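PDB 5FOO: 6-phospho-beta-d glycosidase from Streptococcus pyogenes, which probably hydrolyses 6-phospho-beta-glucosides, as a family 1 glycoside hydrolase, releasing glucose 6-phosphate. Local coordinates for residues S15-E20 and H119-I124; V335-E340 and Y428-G433; L30-Y35 and V46-A51. The protein carries 1 engineered substitution. All coordinates share one frame; numbering follows the deposited sequence.

Contact 1: residues S15-E20 and H119-I124. With JAZ (6-phosphocyclophellitol), chain G.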
loop_
_atom_site.group_PDB
_atom_site.type_symbol
_atom_site.label_atom_id
_atom_site.label_comp_id
_atom_site.label_asym_id
_atom_site.label_seq_id
_atom_site.Cartn_x
_atom_site.Cartn_y
_atom_site.Cartn_z
ATOM N N SER A 15 1.989 -0.140 -8.363
ATOM C CA SER A 15 0.569 0.032 -8.527
ATOM C C SER A 15 0.272 0.434 -9.976
ATOM O O SER A 15 1.161 0.882 -10.704
ATOM C CB SER A 15 0.077 1.092 -7.551
ATOM O OG SER A 15 0.521 2.361 -7.928
ATOM N N GLY A 16 -0.954 0.232 -10.424
ATOM C CA GLY A 16 -1.382 0.639 -11.783
ATOM C C GLY A 16 -1.084 2.145 -12.048
ATOM O O GLY A 16 -0.475 2.507 -13.070
ATOM N N PRO A 17 -1.506 3.019 -11.130
ATOM C CA PRO A 17 -1.320 4.449 -11.363
ATOM C C PRO A 17 0.155 4.884 -11.424
ATOM O O PRO A 17 0.486 5.799 -12.170
ATOM C CB PRO A 17 -2.054 5.096 -10.184
ATOM C CG PRO A 17 -3.050 4.083 -9.740
ATOM C CD PRO A 17 -2.353 2.761 -9.956
ATOM N N GLN A 18 1.034 4.241 -10.670
ATOM C CA GLN A 18 2.400 4.678 -10.575
ATOM C C GLN A 18 3.257 4.099 -11.694
ATOM O O GLN A 18 4.339 4.612 -11.936
ATOM C CB GLN A 18 2.966 4.309 -9.240
ATOM C CG GLN A 18 2.224 4.975 -8.106
ATOM C CD GLN A 18 2.735 4.564 -6.760
ATOM O OE1 GLN A 18 2.191 3.639 -6.123
ATOM N NE2 GLN A 18 3.757 5.289 -6.267
ATOM N N SER A 19 2.783 3.042 -12.387
ATOM C CA SER A 19 3.584 2.393 -13.371
ATOM C C SER A 19 3.019 2.488 -14.791
ATOM O O SER A 19 3.794 2.548 -15.732
ATOM C CB SER A 19 3.774 0.919 -12.959
ATOM O OG SER A 19 2.509 0.245 -12.913
ATOM N N GLU A 20 1.692 2.446 -14.954
ATOM C CA GLU A 20 1.103 2.171 -16.276
ATOM C C GLU A 20 1.236 3.280 -17.289
ATOM O O GLU A 20 1.572 3.033 -18.454
ATOM C CB GLU A 20 -0.391 1.872 -16.163
ATOM C CG GLU A 20 -0.749 0.493 -15.603
ATOM C CD GLU A 20 -2.226 0.325 -15.274
ATOM O OE1 GLU A 20 -3.048 1.175 -15.762
ATOM O OE2 GLU A 20 -2.588 -0.685 -14.577
ATOM N N HIS A 119 -5.385 1.572 -5.111
ATOM C CA HIS A 119 -4.168 2.203 -4.601
ATOM C C HIS A 119 -4.276 3.720 -4.889
ATOM O O HIS A 119 -3.740 4.233 -5.897
ATOM C CB HIS A 119 -2.918 1.553 -5.285
ATOM C CG HIS A 119 -1.641 1.830 -4.585
ATOM N ND1 HIS A 119 -0.668 0.875 -4.397
ATOM C CD2 HIS A 119 -1.184 2.957 -3.986
ATOM C CE1 HIS A 119 0.341 1.395 -3.725
ATOM N NE2 HIS A 119 0.057 2.665 -3.469
ATOM N N PHE A 120 -5.032 4.391 -4.010
ATOM C CA PHE A 120 -5.254 5.832 -4.011
ATOM C C PHE A 120 -5.888 6.341 -5.302
ATOM O O PHE A 120 -5.634 7.505 -5.708
ATOM C CB PHE A 120 -3.904 6.588 -3.818
ATOM C CG PHE A 120 -3.019 6.080 -2.692
ATOM C CD1 PHE A 120 -3.478 5.312 -1.633
ATOM C CD2 PHE A 120 -1.678 6.435 -2.700
ATOM C CE1 PHE A 120 -2.605 4.878 -0.603
ATOM C CE2 PHE A 120 -0.802 6.027 -1.695
ATOM C CZ PHE A 120 -1.272 5.255 -0.632
ATOM N N ASP A 121 -6.691 5.494 -5.968
ATOM C CA ASP A 121 -7.149 5.797 -7.300
ATOM C C ASP A 121 -8.625 5.688 -7.555
ATOM O O ASP A 121 -9.035 5.239 -8.621
ATOM C CB ASP A 121 -6.344 4.997 -8.352
ATOM C CG ASP A 121 -6.589 3.474 -8.265
ATOM O OD1 ASP A 121 -6.952 2.984 -7.164
ATOM O OD2 ASP A 121 -6.431 2.787 -9.309
ATOM N N LEU A 122 -9.416 6.194 -6.632
ATOM C CA LEU A 122 -10.827 6.434 -6.871
ATOM C C LEU A 122 -11.027 7.210 -8.182
ATOM O O LEU A 122 -10.327 8.205 -8.454
ATOM C CB LEU A 122 -11.426 7.192 -5.674
ATOM C CG LEU A 122 -12.908 7.479 -5.774
ATOM C CD1 LEU A 122 -13.726 6.301 -5.272
ATOM C CD2 LEU A 122 -13.276 8.748 -5.018
ATOM N N PRO A 123 -12.000 6.819 -9.001
ATOM C CA PRO A 123 -12.406 7.695 -10.134
ATOM C C PRO A 123 -12.908 9.084 -9.700
ATOM O O PRO A 123 -13.831 9.211 -8.852
ATOM C CB PRO A 123 -13.568 6.953 -10.773
ATOM C CG PRO A 123 -13.477 5.561 -10.312
ATOM C CD PRO A 123 -12.862 5.633 -8.906
ATOM N N ILE A 124 -12.317 10.124 -10.271
ATOM C CA ILE A 124 -12.835 11.502 -10.047
ATOM C C ILE A 124 -14.341 11.603 -10.289
ATOM O O ILE A 124 -15.024 12.286 -9.545
ATOM C CB ILE A 124 -12.031 12.563 -10.837
ATOM C CG1 ILE A 124 -12.295 14.003 -10.306
ATOM C CG2 ILE A 124 -12.346 12.457 -12.309
ATOM C CD1 ILE A 124 -11.904 14.226 -8.845
HETATM C C2 JAZ G . 4.691 4.941 -2.466
HETATM C C3 JAZ G . 3.725 3.738 -2.517
HETATM C C4 JAZ G . 3.130 3.468 -1.140
HETATM C C5 JAZ G . 4.195 3.199 -0.086
HETATM C C6 JAZ G . 5.232 4.301 -0.084
HETATM C C7 JAZ G . 5.795 4.580 -1.478
HETATM C C8 JAZ G . 6.944 5.584 -1.451
HETATM O O9 JAZ G . 6.416 6.817 -0.972
HETATM P P10 JAZ G . 7.056 8.179 -1.482
HETATM O O11 JAZ G . 6.227 9.225 -0.825
HETATM O O12 JAZ G . 7.216 8.185 -2.945
HETATM O O13 JAZ G . 8.431 8.183 -0.975
HETATM O O14 JAZ G . 4.680 5.481 0.514
HETATM O O15 JAZ G . 5.306 5.156 -3.741
HETATM O O16 JAZ G . 2.691 4.085 -3.404
HETATM O O17 JAZ G . 2.221 2.382 -1.209
#
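Q18 and H119 converge on one ligand hydroxyl from crossing directions: their side chains meet at about a right angle, with the amide and imidazole planes 62° apart. The amide oxygen stands over one face of the H119 ring, near its rim, with Q18 OE1 3.5 Å from H119 NE2. The two do not bond each other; H119 NE2 donates to O16 of 6-phosphocyclophellitol at 3.0 Å, and O16 in turn donates to Q18 OE1 at 2.8 Å. The other amide arm, Q18 NE2, gives a fairly straight bond (160°) to the neighbouring hydroxyl O15 at 3.0 Å. A carboxamide suits this place because it offers an acceptor and a donor side by side to two adjacent hydroxyls.

S15, the helix N-cap, lies over the same imidazole face, its CB 3.2 Å from H119 ND1. Because chi1 (71°) sets OG between the backbone N and the carbonyl carbon, it accepts weakly from Q18 N and donates to Q18 OE1 at 2.8 Å, in the amide plane on a lone pair. Farther along, the P17 ring crosses D121, P17 CG lying 3.6 Å from D121 OD2, while D121 OD1 accepts from H119 N. With OE1 gripped by O16 and S15 OG, and NE2 also bonded to W422 O, the Q18 amide has little freedom to flip, and it reads O15 and O16, probably as in the sugar substrate.

Contact 2: residues V335-E340 and Y428-G433. With JAZ (6-phosphocyclophellitol), chain G.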
loop_
_atom_site.group_PDB
_atom_site.type_symbol
_atom_site.label_atom_id
_atom_site.label_comp_id
_atom_site.label_asym_id
_atom_site.label_seq_id
_atom_site.Cartn_x
_atom_site.Cartn_y
_atom_site.Cartn_z
ATOM N N VAL A 335 18.725 11.411 4.581
ATOM C CA VAL A 335 18.686 12.914 4.431
ATOM C C VAL A 335 17.805 13.394 3.295
ATOM O O VAL A 335 17.013 14.294 3.522
ATOM C CB VAL A 335 20.114 13.505 4.328
ATOM C CG1 VAL A 335 20.123 15.004 3.953
ATOM C CG2 VAL A 335 20.863 13.284 5.647
ATOM N N ASP A 336 17.865 12.770 2.099
ATOM C CA ASP A 336 16.985 13.163 0.917
ATOM C C ASP A 336 15.507 13.163 1.245
ATOM O O ASP A 336 14.744 13.935 0.724
ATOM C CB ASP A 336 17.141 12.242 -0.317
ATOM C CG ASP A 336 18.383 12.524 -1.128
ATOM O OD1 ASP A 336 19.108 13.540 -0.903
ATOM O OD2 ASP A 336 18.651 11.668 -1.994
ATOM N N LYS A 337 15.102 12.256 2.100
ATOM C CA LYS A 337 13.717 12.054 2.352
ATOM C C LYS A 337 13.217 12.669 3.678
ATOM O O LYS A 337 12.013 12.810 3.879
ATOM C CB LYS A 337 13.555 10.510 2.310
ATOM C CG LYS A 337 12.165 9.996 2.137
ATOM C CD LYS A 337 11.488 10.277 0.801
ATOM C CE LYS A 337 10.025 10.091 1.134
ATOM N NZ LYS A 337 9.037 10.698 0.218
ATOM N N GLY A 338 14.134 12.980 4.609
ATOM C CA GLY A 338 13.772 13.379 5.965
ATOM C C GLY A 338 13.134 12.258 6.778
ATOM O O GLY A 338 12.362 12.530 7.691
ATOM N N TRP A 339 13.461 10.993 6.483
ATOM C CA TRP A 339 12.894 9.875 7.217
ATOM C C TRP A 339 13.908 9.150 8.065
ATOM O O TRP A 339 15.015 8.816 7.604
ATOM C CB TRP A 339 12.282 8.861 6.248
ATOM C CG TRP A 339 10.958 9.277 5.664
ATOM C CD1 TRP A 339 10.262 10.401 5.950
ATOM C CD2 TRP A 339 10.182 8.569 4.679
ATOM N NE1 TRP A 339 9.106 10.434 5.221
ATOM C CE2 TRP A 339 9.023 9.313 4.450
ATOM C CE3 TRP A 339 10.358 7.370 3.976
ATOM C CZ2 TRP A 339 8.039 8.916 3.522
ATOM C CZ3 TRP A 339 9.411 6.983 3.097
ATOM C CH2 TRP A 339 8.247 7.750 2.874
ATOM N N GLU A 340 13.491 8.840 9.280
ATOM C CA GLU A 340 14.267 7.945 10.164
ATOM C C GLU A 340 14.367 6.525 9.508
ATOM O O GLU A 340 13.421 6.033 8.873
ATOM C CB GLU A 340 13.573 7.832 11.510
ATOM C CG GLU A 340 14.379 7.011 12.504
ATOM C CD GLU A 340 13.819 6.962 13.887
ATOM O OE1 GLU A 340 12.758 7.586 14.189
ATOM O OE2 GLU A 340 14.458 6.268 14.696
ATOM N N TYR A 428 9.172 11.622 -9.695
ATOM C CA TYR A 428 10.425 10.877 -9.767
ATOM C C TYR A 428 11.544 11.567 -9.022
ATOM O O TYR A 428 12.703 11.316 -9.281
ATOM C CB TYR A 428 10.815 10.681 -11.274
ATOM C CG TYR A 428 9.933 9.647 -11.983
ATOM C CD1 TYR A 428 10.235 8.280 -11.952
ATOM C CD2 TYR A 428 8.792 10.046 -12.673
ATOM C CE1 TYR A 428 9.395 7.335 -12.570
ATOM C CE2 TYR A 428 7.948 9.133 -13.307
ATOM C CZ TYR A 428 8.236 7.788 -13.249
ATOM O OH TYR A 428 7.362 6.947 -13.898
ATOM N N LYS A 429 11.219 12.508 -8.138
ATOM C CA LYS A 429 12.252 13.087 -7.285
ATOM C C LYS A 429 13.119 12.017 -6.595
ATOM O O LYS A 429 14.343 12.056 -6.660
ATOM C CB LYS A 429 11.581 13.930 -6.211
ATOM C CG LYS A 429 12.558 14.685 -5.340
ATOM C CD LYS A 429 11.784 15.440 -4.266
ATOM C CE LYS A 429 12.829 16.183 -3.426
ATOM N NZ LYS A 429 12.153 17.003 -2.430
ATOM N N ASN A 430 12.470 11.091 -5.915
ATOM C CA ASN A 430 13.182 10.049 -5.213
ATOM C C ASN A 430 12.900 8.694 -5.880
ATOM O O ASN A 430 11.747 8.373 -6.138
ATOM C CB ASN A 430 12.756 9.980 -3.761
ATOM C CG ASN A 430 12.841 11.326 -3.048
ATOM O OD1 ASN A 430 11.807 11.908 -2.652
ATOM N ND2 ASN A 430 14.034 11.791 -2.844
ATOM N N ARG A 431 13.989 7.976 -6.190
ATOM C CA ARG A 431 13.981 6.694 -6.915
ATOM C C ARG A 431 14.082 5.590 -5.889
ATOM O O ARG A 431 14.900 5.683 -5.001
ATOM C CB ARG A 431 15.142 6.639 -7.906
ATOM C CG ARG A 431 15.275 7.859 -8.853
ATOM C CD ARG A 431 14.010 7.989 -9.663
ATOM N NE ARG A 431 14.054 8.998 -10.718
ATOM C CZ ARG A 431 14.298 8.763 -11.989
ATOM N NH1 ARG A 431 14.580 7.534 -12.448
ATOM N NH2 ARG A 431 14.282 9.780 -12.823
ATOM N N TYR A 432 13.163 4.637 -5.976
ATOM C CA TYR A 432 13.115 3.425 -5.132
ATOM C C TYR A 432 13.493 2.095 -5.856
ATOM O O TYR A 432 13.553 1.069 -5.239
ATOM C CB TYR A 432 11.682 3.243 -4.579
ATOM C CG TYR A 432 11.271 4.163 -3.436
ATOM C CD1 TYR A 432 10.778 5.451 -3.662
ATOM C CD2 TYR A 432 11.344 3.726 -2.120
ATOM C CE1 TYR A 432 10.381 6.283 -2.604
ATOM C CE2 TYR A 432 10.945 4.539 -1.057
ATOM C CZ TYR A 432 10.467 5.830 -1.296
ATOM O OH TYR A 432 10.098 6.602 -0.195
ATOM N N GLY A 433 13.748 2.119 -7.156
ATOM C CA GLY A 433 13.841 0.905 -7.932
ATOM C C GLY A 433 15.061 0.086 -7.621
ATOM O O GLY A 433 16.159 0.626 -7.273
HETATM C C2 JAZ G . 4.691 4.941 -2.466
HETATM C C3 JAZ G . 3.725 3.738 -2.517
HETATM C C4 JAZ G . 3.130 3.468 -1.140
HETATM C C5 JAZ G . 4.195 3.199 -0.086
HETATM C C6 JAZ G . 5.232 4.301 -0.084
HETATM C C7 JAZ G . 5.795 4.580 -1.478
HETATM C C8 JAZ G . 6.944 5.584 -1.451
HETATM O O9 JAZ G . 6.416 6.817 -0.972
HETATM P P10 JAZ G . 7.056 8.179 -1.482
HETATM O O11 JAZ G . 6.227 9.225 -0.825
HETATM O O12 JAZ G . 7.216 8.185 -2.945
HETATM O O13 JAZ G . 8.431 8.183 -0.975
HETATM O O14 JAZ G . 4.680 5.481 0.514
HETATM O O15 JAZ G . 5.306 5.156 -3.741
HETATM O O16 JAZ G . 2.691 4.085 -3.404
HETATM O O17 JAZ G . 2.221 2.382 -1.209
HETATM O O HOH W 1 9.447 10.440 -3.130
#
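K337 lays the end of its chain across the hydroxyl of Y432, K337 CE 3.7 Å from Y432 OH, at about a right angle to the tyrosine side chain. The same CE rests 3.3 Å above the plane of the W339 indole, toward the rim. The lysine and tryptophan belong to a small hairpin beyond the ends of the TIM barrel strands: G338 and W339 form a G1 beta bulge, both facing a single residue of strand 332-334. Glycine suits the bulge's first position, where phi is positive (67°).

Together these side chains line the phosphate end of the 6-phosphocyclophellitol pocket, consistent with the assignment as a 6-phospho-beta-glucosidase. K337 starts anti to its backbone N (chi1 -162°) and bends at chi2 (67°), which turns NZ to the ligand; NZ donates to phosphate O13 at 2.8 Å and weakly to O11 at 3.3 Å. Y432 OH also meets O13, which lies at the edge of the phenol ring, near its plane, although the modelled OH to O13 separation of 2.4 Å is too short to be taken literally. K337 NZ, and Y432 OH if that short contact is real in kind, meet at one phosphate oxygen, and the lysine's positive charge probably offsets that of the phosphate.

W339 CZ3 comes within 3.4 Å of Y432 OH, while the ring of W416, another pocket residue, meets that of Y432 edge to face. N430 extends the site through a water that lies 2.8 Å from N430 OD1, accepts weakly from K337 NZ and is also within hydrogen-bonding reach of phosphate O12. D336 uses OD2 to bond S372 N. The other arm of the asparagine amide, N430 ND2, is buried 4.0 Å from D336 CB and has no hydrogen-bond partner in the model.

Contact 3: residues L30-Y35 and V46-A51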
loop_
_atom_site.group_PDB
_atom_site.type_symbol
_atom_site.label_atom_id
_atom_site.label_comp_id
_atom_site.label_asym_id
_atom_site.label_seq_id
_atom_site.Cartn_x
_atom_site.Cartn_y
_atom_site.Cartn_z
ATOM N N LEU A 30 -8.267 10.141 -9.114
ATOM C CA LEU A 30 -8.078 11.399 -8.381
ATOM C C LEU A 30 -6.778 12.028 -8.734
ATOM O O LEU A 30 -6.753 13.244 -8.987
ATOM C CB LEU A 30 -8.148 11.237 -6.885
ATOM C CG LEU A 30 -9.445 10.665 -6.365
ATOM C CD1 LEU A 30 -9.481 10.653 -4.856
ATOM C CD2 LEU A 30 -10.664 11.397 -6.920
ATOM N N PHE A 31 -5.693 11.251 -8.766
ATOM C CA PHE A 31 -4.376 11.863 -9.087
ATOM C C PHE A 31 -4.209 12.375 -10.548
ATOM O O PHE A 31 -3.589 13.413 -10.763
ATOM C CB PHE A 31 -3.222 10.946 -8.719
ATOM C CG PHE A 31 -2.695 11.172 -7.329
ATOM C CD1 PHE A 31 -1.827 12.227 -7.066
ATOM C CD2 PHE A 31 -3.038 10.300 -6.281
ATOM C CE1 PHE A 31 -1.334 12.421 -5.780
ATOM C CE2 PHE A 31 -2.562 10.485 -4.999
ATOM C CZ PHE A 31 -1.707 11.555 -4.728
ATOM N N ASP A 32 -4.792 11.668 -11.521
ATOM C CA ASP A 32 -4.790 12.103 -12.882
ATOM C C ASP A 32 -5.462 13.479 -12.946
ATOM O O ASP A 32 -4.974 14.372 -13.659
ATOM C CB ASP A 32 -5.587 11.190 -13.815
ATOM C CG ASP A 32 -5.154 9.735 -13.774
ATOM O OD1 ASP A 32 -3.939 9.471 -13.710
ATOM O OD2 ASP A 32 -6.055 8.859 -13.857
ATOM N N TYR A 33 -6.595 13.615 -12.255
ATOM C CA TYR A 33 -7.355 14.857 -12.249
ATOM C C TYR A 33 -6.587 16.024 -11.632
ATOM O O TYR A 33 -6.528 17.165 -12.201
ATOM C CB TYR A 33 -8.662 14.706 -11.486
ATOM C CG TYR A 33 -9.434 15.998 -11.425
ATOM C CD1 TYR A 33 -10.085 16.474 -12.565
ATOM C CD2 TYR A 33 -9.565 16.711 -10.222
ATOM C CE1 TYR A 33 -10.820 17.651 -12.521
ATOM C CE2 TYR A 33 -10.307 17.884 -10.157
ATOM C CZ TYR A 33 -10.913 18.350 -11.326
ATOM O OH TYR A 33 -11.640 19.475 -11.303
ATOM N N TRP A 34 -6.030 15.718 -10.466
ATOM C CA TRP A 34 -5.196 16.634 -9.743
ATOM C C TRP A 34 -4.016 17.166 -10.543
ATOM O O TRP A 34 -3.727 18.375 -10.510
ATOM C CB TRP A 34 -4.691 16.017 -8.430
ATOM C CG TRP A 34 -4.456 17.038 -7.285
ATOM C CD1 TRP A 34 -4.782 18.374 -7.258
ATOM C CD2 TRP A 34 -3.861 16.753 -6.025
ATOM N NE1 TRP A 34 -4.409 18.922 -6.051
ATOM C CE2 TRP A 34 -3.833 17.947 -5.288
ATOM C CE3 TRP A 34 -3.293 15.596 -5.465
ATOM C CZ2 TRP A 34 -3.316 18.013 -4.005
ATOM C CZ3 TRP A 34 -2.789 15.657 -4.167
ATOM C CH2 TRP A 34 -2.812 16.842 -3.456
ATOM N N TYR A 35 -3.299 16.280 -11.224
ATOM C CA TYR A 35 -2.256 16.716 -12.104
ATOM C C TYR A 35 -2.785 17.600 -13.253
ATOM O O TYR A 35 -2.106 18.565 -13.640
ATOM C CB TYR A 35 -1.402 15.559 -12.621
ATOM C CG TYR A 35 -0.320 16.034 -13.552
ATOM C CD1 TYR A 35 0.870 16.543 -13.041
ATOM C CD2 TYR A 35 -0.527 16.060 -14.920
ATOM C CE1 TYR A 35 1.863 17.038 -13.880
ATOM C CE2 TYR A 35 0.434 16.561 -15.794
ATOM C CZ TYR A 35 1.618 17.055 -15.271
ATOM O OH TYR A 35 2.581 17.515 -16.105
ATOM N N VAL A 46 6.168 16.442 -13.599
ATOM C CA VAL A 46 5.911 15.119 -14.195
ATOM C C VAL A 46 4.606 14.582 -13.578
ATOM O O VAL A 46 4.455 14.457 -12.361
ATOM C CB VAL A 46 7.100 14.174 -14.002
ATOM C CG1 VAL A 46 6.858 12.800 -14.688
ATOM C CG2 VAL A 46 8.360 14.870 -14.556
ATOM N N GLY A 47 3.610 14.404 -14.417
ATOM C CA GLY A 47 2.393 13.763 -14.021
ATOM C C GLY A 47 2.418 12.304 -14.405
ATOM O O GLY A 47 3.475 11.741 -14.716
ATOM N N PRO A 48 1.228 11.705 -14.377
ATOM C CA PRO A 48 1.076 10.289 -14.599
ATOM C C PRO A 48 0.676 9.888 -15.987
ATOM O O PRO A 48 0.233 8.738 -16.164
ATOM C CB PRO A 48 -0.068 9.945 -13.623
ATOM C CG PRO A 48 -0.969 11.161 -13.717
ATOM C CD PRO A 48 0.020 12.291 -13.728
ATOM N N ASP A 49 0.720 10.794 -16.967
ATOM C CA ASP A 49 0.278 10.406 -18.316
ATOM C C ASP A 49 1.077 9.250 -18.945
ATOM O O ASP A 49 0.520 8.446 -19.724
ATOM C CB ASP A 49 0.291 11.574 -19.301
ATOM C CG ASP A 49 -0.665 12.693 -18.899
ATOM O OD1 ASP A 49 -1.871 12.412 -18.758
ATOM O OD2 ASP A 49 -0.196 13.821 -18.708
ATOM N N THR A 50 2.363 9.192 -18.616
ATOM C CA THR A 50 3.190 8.134 -19.117
ATOM C C THR A 50 3.720 7.264 -17.995
ATOM O O THR A 50 3.790 6.062 -18.200
ATOM C CB THR A 50 4.326 8.719 -19.992
ATOM O OG1 THR A 50 3.706 9.212 -21.181
ATOM C CG2 THR A 50 5.344 7.675 -20.417
ATOM N N ALA A 51 4.040 7.868 -16.837
ATOM C CA ALA A 51 4.601 7.223 -15.694
ATOM C C ALA A 51 5.777 6.327 -16.112
ATOM O O ALA A 51 6.673 6.815 -16.790
ATOM C CB ALA A 51 3.503 6.462 -14.936
#
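Y35 and G47 form the heart of this contact through a CH-pi interaction: G47 CA sits over the middle of the phenol ring, 3.3 Å from the Y35 centroid and only 13° off the ring normal. The same face also takes the peptide nitrogen, with G47 N 3.2 Å from Y35 CE1. Glycine suits the spot because, having no side chain, its backbone can settle directly on the ring. Y35 holds CG anti to its backbone N (chi1 180°), which carries the ring out from the helix to meet the loop.

Apolar packing follows alongside, P48 CD lying 3.7 Å from Y35 CB. Separately, P48 CG makes a carbon-to-oxygen van der Waals contact with D32 OD1 at 3.4 Å.

No hydrogen bond links the two segments; the polar groups find partners beyond them. D32 OD2 forms a salt bridge with K25 and accepts from N29 N, Y35 OH bonds Y45 O, and V46 O on the loop bonds W422 NE1.

One side of helix 30-37 is packed by the loop that leads from it to helix 54-67. Farther round the same helix, L30 and Y33 pack against helix 124-130.

Contacts 1 and 2 grasp the same ligand at different points, the ring hydroxyls in contact 1 and the phosphate in contact 2, with centres about 21 Å apart. Contact 3 stays back from the pocket: P48's side chain is about 12 Å from 6-phosphocyclophellitol. Its centre is nevertheless about 9 Å from that of contact 1, against which it packs directly, L122 O lying 3.3 Å from L30 CG and Q18 O 3.6 Å from A51 CB. It also reaches contact 2 through a probable hydrogen bond between Y428 OH and A51 O at 3.0 Å. W422 bonds to both contact 1 and contact 3, its carbonyl to Q18 NE2 and its NE1 to V46 O.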